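Local coordinates for protein CdiI (Burkholderia pseudomallei 1026a, PDB 4G6V) that is the immunity protein that binds the CdiA-CT tRNase toxin of a contact-dependent growth inhibition system and probably blocks its activity, at residues E49-V57 with A90-E98; R13-R24 with L36-D44. All coordinates share one frame; numbering follows the deposited sequence.

Contact 1 of 2, residues E49-V57 with A90-E98; sequences EIAAEHGLV and AILILQDNE
Leu94 lays its CD1 methyl over one face of the His54 imidazole, 3.9 Å from the ring centroid and 28° off the normal, a CH-pi contact in which the two side chains come from opposite directions. Leu92 crosses His54 at about a right angle: its CD2 sits 3.6 Å from His54 CB and 3.7 Å from Ala51 CA, an approach made easy by the small alanine. Leu56 adds its two branches, CD1 against Ala90 CB and CD2 at 3.8 Å from Leu92 CB. Farther along, Ile50 CG2 lies 4.0 Å from Leu94 CD1, while its CD1 meets the amide of Asn97, whose ND2 is bonded to Thr117 OG1 of the toxin chain.

No hydrogen bond joins the segments; the ring of His54 is held from within its own. His54 ND1 donates to Ile50 O (2.7 Å), with the acceptor near the ring plane; CG beside the backbone N (chi1 -54°) folds the imidazole back along the helix. Leu56 N to Ala51 O and the weak Gly55 N to Ala52 O form a Schellman motif, and His54 N is a second donor to Ala51 O, from the opposite face. Gly55 has the positive phi expected there, at which a CB would press on the preceding carbonyl. A Schellman-capped helix end and the loop after it pack, through aliphatic side chains and one imidazole, on a strand of the antiparallel sheet.

Contact 2 of 2, residues R13-R24 with L36-D44; sequences RGAAESDLNKIR and LISPVRDAD
The Arg24 guanidinium meets the strand with its edge: Ile37 O lies in its plane and takes a hydrogen bond from NH2 (3.1 Å), plus a weak one from NH1. The N-H points well at the oxygen (163°), yet NH2 stands above the carbonyl plane of Ile37 and so is not on a lone pair. Extended from CG to NE, the arginine has the length to slide antiparallel past Ile37 and touch its CB and CG2. A second flat group, the Glu17 carboxylate, receives Val40 N on the syn lone pair of OE1, at 2.9 Å and nearly straight (166°). A bend at chi2 (68°) turns the acid back toward Val40, whose CG2 comes close to the same oxygen.

Between these polar grips lies an apolar seam. Leu20 spans Ile37 and Val40, with CD1 on Val40 CG2 and CD2 3.8 Å from Ile37 CD1. Ala16 CB, on the preceding turn, is 3.9 Å from Val40 CG1, its small size suiting a close helix approach. At the helix start, Arg13 CG packs 3.9 Å from Val40 CG1; Arg13 NE and Asp42 OD1 are 4.2 Å apart, opposite charges too distant for a salt bridge.

At the break in strand 35-42, Ser38 OG donates to Pro39 O and accepts from Leu63 N of strand 60-66, while Phe31 of helix 28-34 touches Ile37 and Ile23. The chemistry is that of side chains supplying backbone partners: an acid takes up an N-H and an arginine a C=O beside the interruption, while branched aliphatics bury the surface between helix and strand.

In the fold
Contact 2 closes before contact 1 opens: strand 35-42, which carries the second segment of contact 2, leads through Ala43 and Asp44 into helix 45-53 of contact 1, and Asp44 caps that helix by bonding Leu47 N. Their centres are 16 Å apart, their nearest atoms about 5 Å, without touching. Both reach one antiparallel sheet, with strands 60-66 and 4-9 between strands 35-42 and 91-95. Phe86 touches Leu20 and, on the side of strand 91-95 turned from helix 45-53, Ile91, consistent with contacts on opposite sheet faces. The toxin chain borders both: Lys121 salt-bridges Asp96, just past strand 91-95, and Ser124 packs on Ser38 and Arg41, which point away from helix 13-26.

Contact 1 of 2, residues E49-V57 with A90-E98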
loop_
_atom_site.group_PDB
_atom_site.type_symbol
_atom_site.label_atom_id
_atom_site.label_comp_id
_atom_site.label_asym_id
_atom_site.label_seq_id
_atom_site.Cartn_x
_atom_site.Cartn_y
_atom_site.Cartn_z
ATOM N N GLU B 49 4.386 -0.611 -17.481
ATOM C CA GLU B 49 4.281 0.768 -17.904
ATOM C C GLU B 49 4.858 1.710 -16.838
ATOM O O GLU B 49 5.684 2.580 -17.142
ATOM C CB GLU B 49 2.824 1.108 -18.200
ATOM C CG GLU B 49 2.623 2.435 -18.904
ATOM C CD GLU B 49 1.159 2.738 -19.133
ATOM O OE1 GLU B 49 0.312 2.081 -18.481
ATOM O OE2 GLU B 49 0.862 3.622 -19.968
ATOM N N ILE B 50 4.425 1.512 -15.595
ATOM C CA ILE B 50 4.892 2.309 -14.461
ATOM C C ILE B 50 6.385 2.116 -14.202
ATOM O O ILE B 50 7.100 3.092 -14.012
ATOM C CB ILE B 50 4.096 1.995 -13.164
ATOM C CG1 ILE B 50 2.613 2.356 -13.317
ATOM C CG2 ILE B 50 4.675 2.737 -11.975
ATOM C CD1 ILE B 50 1.789 2.063 -12.073
ATOM N N ALA B 51 6.869 0.875 -14.221
ATOM C CA ALA B 51 8.313 0.621 -14.093
ATOM C C ALA B 51 9.157 1.329 -15.166
ATOM O O ALA B 51 10.270 1.790 -14.887
ATOM C CB ALA B 51 8.617 -0.877 -14.087
ATOM N N ALA B 52 8.623 1.416 -16.383
ATOM C CA ALA B 52 9.371 1.971 -17.506
ATOM C C ALA B 52 9.447 3.501 -17.474
ATOM O O ALA B 52 10.333 4.090 -18.084
ATOM C CB ALA B 52 8.812 1.482 -18.836
ATOM N N GLU B 53 8.519 4.133 -16.770
ATOM C CA GLU B 53 8.583 5.571 -16.502
ATOM C C GLU B 53 9.715 5.922 -15.534
ATOM O O GLU B 53 10.189 7.056 -15.517
ATOM C CB GLU B 53 7.259 6.085 -15.925
ATOM C CG GLU B 53 6.254 6.532 -16.971
ATOM C CD GLU B 53 4.813 6.413 -16.495
ATOM O OE1 GLU B 53 4.542 6.704 -15.304
ATOM O OE2 GLU B 53 3.944 6.017 -17.305
ATOM N N HIS B 54 10.141 4.939 -14.739
ATOM C CA HIS B 54 11.252 5.108 -13.804
ATOM C C HIS B 54 12.521 4.381 -14.228
ATOM O O HIS B 54 13.341 4.023 -13.381
ATOM C CB HIS B 54 10.851 4.601 -12.432
ATOM C CG HIS B 54 9.589 5.201 -11.917
ATOM N ND1 HIS B 54 8.341 4.710 -12.230
ATOM C CD2 HIS B 54 9.369 6.262 -11.088
ATOM C CE1 HIS B 54 7.411 5.430 -11.623
ATOM N NE2 HIS B 54 8.020 6.382 -10.927
ATOM N N GLY B 55 12.668 4.138 -15.529
ATOM C CA GLY B 55 13.899 3.606 -16.081
ATOM C C GLY B 55 13.995 2.106 -16.311
ATOM O O GLY B 55 14.894 1.658 -17.027
ATOM N N LEU B 56 13.071 1.336 -15.735
ATOM C CA LEU B 56 13.224 -0.117 -15.631
ATOM C C LEU B 56 12.248 -0.902 -16.486
ATOM O O LEU B 56 11.055 -0.602 -16.524
ATOM C CB LEU B 56 13.088 -0.557 -14.172
ATOM C CG LEU B 56 13.212 -2.041 -13.843
ATOM C CD1 LEU B 56 14.628 -2.367 -13.483
ATOM C CD2 LEU B 56 12.344 -2.356 -12.685
ATOM N N VAL B 57 12.783 -1.907 -17.172
ATOM C CA VAL B 57 12.011 -2.943 -17.866
ATOM C C VAL B 57 11.680 -4.091 -16.890
ATOM O O VAL B 57 12.527 -4.932 -16.586
ATOM C CB VAL B 57 12.824 -3.503 -19.074
ATOM C CG1 VAL B 57 11.976 -4.453 -19.925
ATOM C CG2 VAL B 57 13.371 -2.366 -19.919
ATOM N N ALA B 90 18.283 -5.512 -11.645
ATOM C CA ALA B 90 17.816 -4.194 -11.256
ATOM C C ALA B 90 16.480 -4.274 -10.498
ATOM O O ALA B 90 15.620 -5.129 -10.793
ATOM C CB ALA B 90 17.671 -3.322 -12.495
ATOM N N ILE B 91 16.312 -3.396 -9.512
ATOM C CA ILE B 91 15.048 -3.322 -8.784
ATOM C C ILE B 91 14.599 -1.882 -8.627
ATOM O O ILE B 91 15.390 -1.020 -8.278
ATOM C CB ILE B 91 15.066 -4.083 -7.400
ATOM C CG1 ILE B 91 13.659 -4.177 -6.823
ATOM C CG2 ILE B 91 15.977 -3.449 -6.389
ATOM C CD1 ILE B 91 13.620 -4.673 -5.389
ATOM N N LEU B 92 13.336 -1.614 -8.925
ATOM C CA LEU B 92 12.769 -0.302 -8.644
ATOM C C LEU B 92 11.846 -0.485 -7.444
ATOM O O LEU B 92 11.070 -1.437 -7.411
ATOM C CB LEU B 92 12.007 0.208 -9.869
ATOM C CG LEU B 92 10.923 1.266 -9.684
ATOM C CD1 LEU B 92 11.554 2.563 -9.307
ATOM C CD2 LEU B 92 10.102 1.416 -10.947
ATOM N N ILE B 93 11.950 0.381 -6.441
ATOM C CA ILE B 93 11.031 0.310 -5.294
ATOM C C ILE B 93 10.224 1.591 -5.127
ATOM O O ILE B 93 10.782 2.635 -4.810
ATOM C CB ILE B 93 11.767 0.058 -3.957
ATOM C CG1 ILE B 93 12.569 -1.244 -4.000
ATOM C CG2 ILE B 93 10.768 0.060 -2.789
ATOM C CD1 ILE B 93 13.341 -1.514 -2.709
ATOM N N LEU B 94 8.919 1.511 -5.329
ATOM C CA LEU B 94 8.052 2.652 -5.100
ATOM C C LEU B 94 7.159 2.450 -3.857
ATOM O O LEU B 94 6.283 1.574 -3.807
ATOM C CB LEU B 94 7.195 2.932 -6.337
ATOM C CG LEU B 94 7.869 3.148 -7.689
ATOM C CD1 LEU B 94 6.850 3.534 -8.734
ATOM C CD2 LEU B 94 8.921 4.226 -7.605
ATOM N N GLN B 95 7.376 3.268 -2.838
ATOM C CA GLN B 95 6.504 3.226 -1.685
ATOM C C GLN B 95 5.114 3.654 -2.148
ATOM O O GLN B 95 4.950 4.726 -2.762
ATOM C CB GLN B 95 7.016 4.145 -0.602
ATOM C CG GLN B 95 6.346 3.921 0.716
ATOM C CD GLN B 95 7.153 4.452 1.873
ATOM O OE1 GLN B 95 8.386 4.498 1.823
ATOM N NE2 GLN B 95 6.463 4.851 2.929
ATOM N N ASP B 96 4.133 2.789 -1.876
ATOM C CA ASP B 96 2.747 2.969 -2.301
ATOM C C ASP B 96 2.646 3.340 -3.771
ATOM O O ASP B 96 1.744 4.083 -4.195
ATOM C CB ASP B 96 2.007 3.970 -1.395
ATOM C CG ASP B 96 1.614 3.356 -0.045
ATOM O OD1 ASP B 96 1.363 2.115 0.002
ATOM O OD2 ASP B 96 1.562 4.110 0.962
ATOM N N ASN B 97 3.595 2.810 -4.538
ATOM C CA ASN B 97 3.577 2.919 -5.986
ATOM C C ASN B 97 3.662 4.371 -6.436
ATOM O O ASN B 97 3.220 4.719 -7.527
ATOM C CB ASN B 97 2.319 2.231 -6.548
ATOM C CG ASN B 97 2.562 1.564 -7.901
ATOM O OD1 ASN B 97 3.699 1.222 -8.255
ATOM N ND2 ASN B 97 1.491 1.390 -8.666
ATOM N N GLU B 98 4.247 5.209 -5.581
ATOM C CA GLU B 98 4.358 6.654 -5.829
ATOM C C GLU B 98 5.762 7.195 -5.639
ATOM O O GLU B 98 6.286 7.872 -6.514
ATOM C CB GLU B 98 3.421 7.446 -4.911
ATOM C CG GLU B 98 1.973 7.311 -5.290
ATOM C CD GLU B 98 1.042 8.066 -4.375
ATOM O OE1 GLU B 98 -0.165 7.769 -4.429
ATOM O OE2 GLU B 98 1.497 8.938 -3.610
#

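Contact 2 of 2, residues R13-R24 with L36-D44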
loop_
_atom_site.group_PDB
_atom_site.type_symbol
_atom_site.label_atom_id
_atom_site.label_comp_id
_atom_site.label_asym_id
_atom_site.label_seq_id
_atom_site.Cartn_x
_atom_site.Cartn_y
_atom_site.Cartn_z
ATOM N N ARG B 13 10.099 -14.308 -12.756
ATOM C CA ARG B 13 9.400 -14.605 -11.516
ATOM C C ARG B 13 10.119 -15.662 -10.666
ATOM O O ARG B 13 10.434 -15.427 -9.495
ATOM C CB ARG B 13 7.968 -15.012 -11.826
ATOM C CG ARG B 13 7.154 -15.318 -10.610
ATOM C CD ARG B 13 6.008 -16.209 -10.958
ATOM N NE ARG B 13 6.500 -17.413 -11.625
ATOM C CZ ARG B 13 7.194 -18.376 -11.010
ATOM N NH1 ARG B 13 7.483 -18.257 -9.712
ATOM N NH2 ARG B 13 7.603 -19.454 -11.686
ATOM N N GLY B 14 10.404 -16.811 -11.274
ATOM C CA GLY B 14 11.086 -17.906 -10.595
ATOM C C GLY B 14 12.393 -17.515 -9.921
ATOM O O GLY B 14 12.607 -17.809 -8.739
ATOM N N ALA B 15 13.270 -16.853 -10.669
ATOM C CA ALA B 15 14.554 -16.418 -10.131
ATOM C C ALA B 15 14.338 -15.428 -8.995
ATOM O O ALA B 15 14.970 -15.530 -7.936
ATOM C CB ALA B 15 15.428 -15.795 -11.241
ATOM N N ALA B 16 13.440 -14.472 -9.230
ATOM C CA ALA B 16 13.086 -13.469 -8.229
ATOM C C ALA B 16 12.756 -14.146 -6.907
ATOM O O ALA B 16 13.228 -13.741 -5.835
ATOM C CB ALA B 16 11.899 -12.629 -8.713
ATOM N N GLU B 17 11.947 -15.193 -6.996
ATOM C CA GLU B 17 11.482 -15.899 -5.812
ATOM C C GLU B 17 12.641 -16.623 -5.127
ATOM O O GLU B 17 12.858 -16.484 -3.925
ATOM C CB GLU B 17 10.361 -16.866 -6.194
ATOM C CG GLU B 17 9.480 -17.257 -5.037
ATOM C CD GLU B 17 8.626 -16.112 -4.511
ATOM O OE1 GLU B 17 7.625 -15.744 -5.177
ATOM O OE2 GLU B 17 8.949 -15.601 -3.414
ATOM N N SER B 18 13.396 -17.390 -5.899
ATOM C CA SER B 18 14.619 -17.988 -5.382
ATOM C C SER B 18 15.442 -16.964 -4.584
ATOM O O SER B 18 15.830 -17.228 -3.445
ATOM C CB SER B 18 15.446 -18.606 -6.518
ATOM O OG SER B 18 16.804 -18.763 -6.120
ATOM N N ASP B 19 15.705 -15.799 -5.173
ATOM C CA ASP B 19 16.377 -14.705 -4.452
ATOM C C ASP B 19 15.644 -14.254 -3.159
ATOM O O ASP B 19 16.288 -14.036 -2.126
ATOM C CB ASP B 19 16.606 -13.498 -5.375
ATOM C CG ASP B 19 17.840 -13.642 -6.221
ATOM O OD1 ASP B 19 18.841 -14.216 -5.724
ATOM O OD2 ASP B 19 17.818 -13.170 -7.382
ATOM N N LEU B 20 14.318 -14.103 -3.214
ATOM C CA LEU B 20 13.558 -13.759 -2.005
ATOM C C LEU B 20 13.641 -14.786 -0.877
ATOM O O LEU B 20 13.465 -14.438 0.291
ATOM C CB LEU B 20 12.091 -13.432 -2.316
ATOM C CG LEU B 20 11.931 -11.986 -2.767
ATOM C CD1 LEU B 20 10.614 -11.763 -3.445
ATOM C CD2 LEU B 20 12.110 -11.027 -1.585
ATOM N N ASN B 21 13.897 -16.042 -1.206
ATOM C CA ASN B 21 14.028 -17.040 -0.162
ATOM C C ASN B 21 15.255 -16.751 0.680
ATOM O O ASN B 21 15.244 -16.871 1.897
ATOM C CB ASN B 21 14.116 -18.445 -0.749
ATOM C CG ASN B 21 12.792 -18.936 -1.340
ATOM O OD1 ASN B 21 11.706 -18.435 -1.014
ATOM N ND2 ASN B 21 12.885 -19.937 -2.219
ATOM N N LYS B 22 16.330 -16.370 0.015
ATOM C CA LYS B 22 17.554 -16.081 0.716
ATOM C C LYS B 22 17.383 -14.844 1.591
ATOM O O LYS B 22 17.856 -14.805 2.728
ATOM C CB LYS B 22 18.676 -15.897 -0.288
ATOM C CG LYS B 22 18.917 -17.142 -1.125
ATOM C CD LYS B 22 20.067 -16.950 -2.106
ATOM C CE LYS B 22 20.188 -18.163 -3.018
ATOM N NZ LYS B 22 21.351 -17.946 -3.929
ATOM N N ILE B 23 16.692 -13.838 1.067
ATOM C CA ILE B 23 16.389 -12.653 1.848
ATOM C C ILE B 23 15.619 -13.020 3.107
ATOM O O ILE B 23 16.057 -12.715 4.207
ATOM C CB ILE B 23 15.674 -11.593 1.001
ATOM C CG1 ILE B 23 16.713 -10.740 0.273
ATOM C CG2 ILE B 23 14.898 -10.665 1.856
ATOM C CD1 ILE B 23 16.269 -10.297 -1.111
ATOM N N ARG B 24 14.494 -13.711 2.956
ATOM C CA ARG B 24 13.725 -14.188 4.104
ATOM C C ARG B 24 14.567 -14.953 5.124
ATOM O O ARG B 24 14.248 -14.989 6.302
ATOM C CB ARG B 24 12.605 -15.112 3.651
ATOM C CG ARG B 24 11.483 -14.480 2.859
ATOM C CD ARG B 24 10.439 -15.562 2.521
ATOM N NE ARG B 24 9.638 -15.235 1.343
ATOM C CZ ARG B 24 8.549 -14.470 1.379
ATOM N NH1 ARG B 24 8.134 -13.957 2.541
ATOM N NH2 ARG B 24 7.874 -14.212 0.257
ATOM N N LEU B 36 5.664 -8.015 5.594
ATOM C CA LEU B 36 5.234 -9.223 4.900
ATOM C C LEU B 36 5.543 -9.118 3.412
ATOM O O LEU B 36 5.155 -8.149 2.752
ATOM C CB LEU B 36 3.745 -9.517 5.136
ATOM C CG LEU B 36 3.344 -9.641 6.614
ATOM C CD1 LEU B 36 1.877 -10.010 6.756
ATOM C CD2 LEU B 36 4.221 -10.640 7.370
ATOM N N ILE B 37 6.252 -10.116 2.895
ATOM C CA ILE B 37 6.591 -10.147 1.474
ATOM C C ILE B 37 5.610 -11.032 0.703
ATOM O O ILE B 37 5.540 -12.257 0.928
ATOM C CB ILE B 37 8.049 -10.638 1.222
ATOM C CG1 ILE B 37 9.046 -9.803 2.043
ATOM C CG2 ILE B 37 8.378 -10.590 -0.262
ATOM C CD1 ILE B 37 10.551 -10.084 1.756
ATOM N N SER B 38 4.855 -10.408 -0.203
ATOM C CA SER B 38 3.954 -11.165 -1.065
ATOM C C SER B 38 4.713 -12.161 -1.958
ATOM O O SER B 38 5.935 -12.072 -2.135
ATOM C CB SER B 38 3.128 -10.225 -1.940
ATOM O OG SER B 38 3.786 -9.976 -3.170
ATOM N N PRO B 39 3.991 -13.137 -2.504
ATOM C CA PRO B 39 4.546 -13.934 -3.606
ATOM C C PRO B 39 4.904 -13.025 -4.768
ATOM O O PRO B 39 4.300 -11.948 -4.903
ATOM C CB PRO B 39 3.372 -14.842 -4.014
ATOM C CG PRO B 39 2.141 -14.339 -3.197
ATOM C CD PRO B 39 2.725 -13.690 -1.988
ATOM N N VAL B 40 5.867 -13.449 -5.587
ATOM C CA VAL B 40 6.235 -12.708 -6.782
ATOM C C VAL B 40 5.308 -13.098 -7.920
ATOM O O VAL B 40 4.967 -14.263 -8.057
ATOM C CB VAL B 40 7.691 -13.007 -7.222
ATOM C CG1 VAL B 40 8.060 -12.190 -8.470
ATOM C CG2 VAL B 40 8.662 -12.730 -6.086
ATOM N N ARG B 41 4.904 -12.126 -8.732
ATOM C CA ARG B 41 4.155 -12.408 -9.946
ATOM C C ARG B 41 4.851 -11.869 -11.183
ATOM O O ARG B 41 5.782 -11.094 -11.094
ATOM C CB ARG B 41 2.732 -11.864 -9.869
ATOM C CG ARG B 41 2.597 -10.363 -9.963
ATOM C CD ARG B 41 1.142 -10.020 -9.817
ATOM N NE ARG B 41 0.567 -10.872 -8.771
ATOM C CZ ARG B 41 -0.721 -11.201 -8.660
ATOM N NH1 ARG B 41 -1.619 -10.757 -9.535
ATOM N NH2 ARG B 41 -1.105 -11.983 -7.662
ATOM N N ASP B 42 4.416 -12.330 -12.346
ATOM C CA ASP B 42 4.870 -11.773 -13.602
ATOM C C ASP B 42 4.210 -10.416 -13.692
ATOM O O ASP B 42 3.035 -10.267 -13.366
ATOM C CB ASP B 42 4.445 -12.636 -14.805
ATOM C CG ASP B 42 4.932 -14.079 -14.708
ATOM O OD1 ASP B 42 6.134 -14.289 -14.428
ATOM O OD2 ASP B 42 4.109 -15.008 -14.912
ATOM N N ALA B 43 4.970 -9.424 -14.125
ATOM C CA ALA B 43 4.421 -8.098 -14.324
ATOM C C ALA B 43 3.509 -8.091 -15.537
ATOM O O ALA B 43 3.904 -8.541 -16.595
ATOM C CB ALA B 43 5.543 -7.095 -14.508
ATOM N N ASP B 44 2.292 -7.594 -15.385
ATOM C CA ASP B 44 1.426 -7.359 -16.535
ATOM C C ASP B 44 1.760 -6.020 -17.202
ATOM O O ASP B 44 2.727 -5.345 -16.830
ATOM C CB ASP B 44 -0.026 -7.343 -16.088
ATOM C CG ASP B 44 -0.330 -6.166 -15.184
ATOM O OD1 ASP B 44 0.635 -5.442 -14.836
ATOM O OD2 ASP B 44 -1.516 -5.954 -14.826
HETATM O O HOH W 1 8.365 -13.155 -14.618
#